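Side-chain contact in T-cell surface glycoprotein CD1A1 antigen (Gallus gallus, PDB 3JVG), which probably presents lipid antigens to T cells at the cell surface, as other CD1 proteins of the MHC class I-like family do: residues 118-123 against 129-134. Sequence-based numbering, arbitrary orientation.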
# COMPACT_ATOMS: atom_id res chain seq x y z
N PHE A 118 13.35 -11.66 7.78
CA PHE A 118 14.12 -12.88 7.71
C PHE A 118 15.63 -12.57 7.56
O PHE A 118 16.50 -13.22 8.18
CB PHE A 118 13.53 -13.68 6.54
CG PHE A 118 14.32 -14.90 6.16
CD1 PHE A 118 14.14 -16.11 6.84
CD2 PHE A 118 15.17 -14.85 5.08
CE1 PHE A 118 14.84 -17.26 6.47
CE2 PHE A 118 15.87 -15.99 4.66
CZ PHE A 118 15.71 -17.22 5.36
N LEU A 119 15.96 -11.56 6.76
CA LEU A 119 17.34 -11.15 6.61
C LEU A 119 17.36 -9.64 6.44
O LEU A 119 16.48 -9.08 5.80
CB LEU A 119 17.89 -11.83 5.39
CG LEU A 119 19.17 -12.58 5.25
CD1 LEU A 119 19.70 -13.30 6.52
CD2 LEU A 119 19.05 -13.53 4.00
N ARG A 120 18.35 -8.99 7.02
CA ARG A 120 18.47 -7.55 6.93
C ARG A 120 19.95 -7.16 6.67
O ARG A 120 20.88 -7.60 7.38
CB ARG A 120 17.97 -6.86 8.20
CG ARG A 120 18.32 -5.37 8.27
CD ARG A 120 17.69 -4.68 9.51
NE ARG A 120 16.22 -4.59 9.38
CZ ARG A 120 15.38 -4.30 10.36
NH1 ARG A 120 15.82 -4.07 11.60
NH2 ARG A 120 14.08 -4.25 10.10
N PHE A 121 20.14 -6.34 5.64
CA PHE A 121 21.45 -5.85 5.31
C PHE A 121 21.92 -4.79 6.30
O PHE A 121 21.16 -3.91 6.71
CB PHE A 121 21.46 -5.29 3.91
CG PHE A 121 22.89 -5.11 3.33
CD1 PHE A 121 23.63 -6.22 2.91
CD2 PHE A 121 23.46 -3.85 3.22
CE1 PHE A 121 24.96 -6.06 2.38
CE2 PHE A 121 24.76 -3.68 2.70
CZ PHE A 121 25.51 -4.80 2.28
N ASN A 122 23.19 -4.89 6.66
CA ASN A 122 23.81 -3.93 7.52
C ASN A 122 24.75 -3.18 6.63
O ASN A 122 25.76 -3.75 6.21
CB ASN A 122 24.61 -4.68 8.57
CG ASN A 122 25.19 -3.78 9.65
OD1 ASN A 122 25.74 -2.69 9.38
ND2 ASN A 122 25.10 -4.26 10.90
N LEU A 123 24.41 -1.93 6.32
CA LEU A 123 25.22 -1.10 5.40
C LEU A 123 26.68 -0.86 5.87
O LEU A 123 27.61 -0.97 5.08
CB LEU A 123 24.54 0.24 5.11
CG LEU A 123 25.22 1.20 4.11
CD1 LEU A 123 25.02 0.85 2.57
CD2 LEU A 123 24.87 2.67 4.37
N ASP A 129 22.31 -9.35 8.74
CA ASP A 129 21.71 -9.75 10.04
C ASP A 129 20.62 -10.82 9.86
O ASP A 129 19.66 -10.63 9.08
CB ASP A 129 21.14 -8.55 10.82
CG ASP A 129 22.14 -7.35 10.92
OD1 ASP A 129 23.37 -7.55 10.82
OD2 ASP A 129 21.66 -6.19 11.09
N GLN A 130 20.78 -11.91 10.62
CA GLN A 130 19.79 -12.96 10.73
C GLN A 130 18.62 -12.38 11.54
O GLN A 130 18.83 -11.89 12.68
CB GLN A 130 20.43 -14.17 11.44
CG GLN A 130 19.50 -15.38 11.65
CD GLN A 130 20.14 -16.52 12.51
OE1 GLN A 130 21.35 -16.68 12.59
NE2 GLN A 130 19.30 -17.32 13.12
N MET A 131 17.41 -12.44 10.98
CA MET A 131 16.24 -11.87 11.66
C MET A 131 15.27 -12.89 12.32
O MET A 131 14.40 -12.52 13.09
CB MET A 131 15.49 -10.96 10.68
CG MET A 131 16.41 -9.82 10.14
SD MET A 131 17.03 -8.76 11.48
CE MET A 131 15.58 -7.76 11.87
N GLN A 132 15.41 -14.17 11.95
CA GLN A 132 14.58 -15.23 12.57
C GLN A 132 15.48 -16.22 13.28
O GLN A 132 16.57 -16.53 12.82
CB GLN A 132 13.72 -15.96 11.53
CG GLN A 132 12.44 -15.22 11.15
CD GLN A 132 11.78 -15.78 9.89
OE1 GLN A 132 11.90 -16.97 9.59
NE2 GLN A 132 11.13 -14.94 9.13
N HIS A 133 15.02 -16.67 14.44
CA HIS A 133 15.76 -17.58 15.28
C HIS A 133 15.43 -19.02 14.88
O HIS A 133 14.79 -19.77 15.66
CB HIS A 133 15.40 -17.37 16.75
CG HIS A 133 16.43 -17.94 17.69
ND1 HIS A 133 16.12 -18.88 18.65
CD2 HIS A 133 17.76 -17.71 17.79
CE1 HIS A 133 17.22 -19.20 19.31
NE2 HIS A 133 18.22 -18.49 18.83
N ASN A 134 15.84 -19.39 13.67
CA ASN A 134 15.61 -20.73 13.17
C ASN A 134 16.68 -21.11 12.17
O ASN A 134 17.43 -20.25 11.69
CB ASN A 134 14.21 -20.86 12.57
CG ASN A 134 13.98 -19.91 11.40
OD1 ASN A 134 14.82 -19.78 10.55
ND2 ASN A 134 12.80 -19.27 11.35
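Asp129 and Arg120 form an antiparallel hydrogen-bonded pair: Asp129 N reaches Arg120 O at 2.6 Å, and Arg120 N returns a bond to Asp129 O. Asp129 O also takes a CA-H...O contact from Leu119. The Asp129 carboxylate crosses the Asn122 amide with the two planes perpendicular, and at 3.7 Å from Asn122 ND2 to Asp129 OD1 they only touch. Gln130, the non-hydrogen-bonded partner of Leu119, lies across from it with CA approached by Leu119 CD1; its amide turns along its own chain, where NE2 donates to Gln132 O. Met131 N then binds Phe118 O from well above the carbonyl plane, consistent with the strand ending at Gln130 and with the classic bulge that Phe118 and Leu119 form opposite Ile111. Bends at chi2 (-61°) and again at chi3 fold the Met131 side chain across Arg120, setting CE over the centre of one guanidinium face, 3.7 Å from Arg120 NH1, while Arg120 NE makes a salt bridge with Asp110. Gln132 brings its amide to the edge of the Phe118 ring, OE1 lying 3.6 Å from CD1 of Phe118, with ring and amide planes 69° apart. Two bonds hold that amide's rotation: Asn134 ND2 donates to a lone pair of Gln132 OE1, and Gln132 NE2 donates to Asn117 O. Asn134 N-caps helix 135-145 through OD1 to Ser137 N. The contact pairs the two strands of the outermost hairpin of the MHC-like platform: 127-130 is the edge strand within this chain, strand 105-113 flanks 116-122 on its far side, and Phe118 and Leu119 pack against Ala140 of helix 135-145.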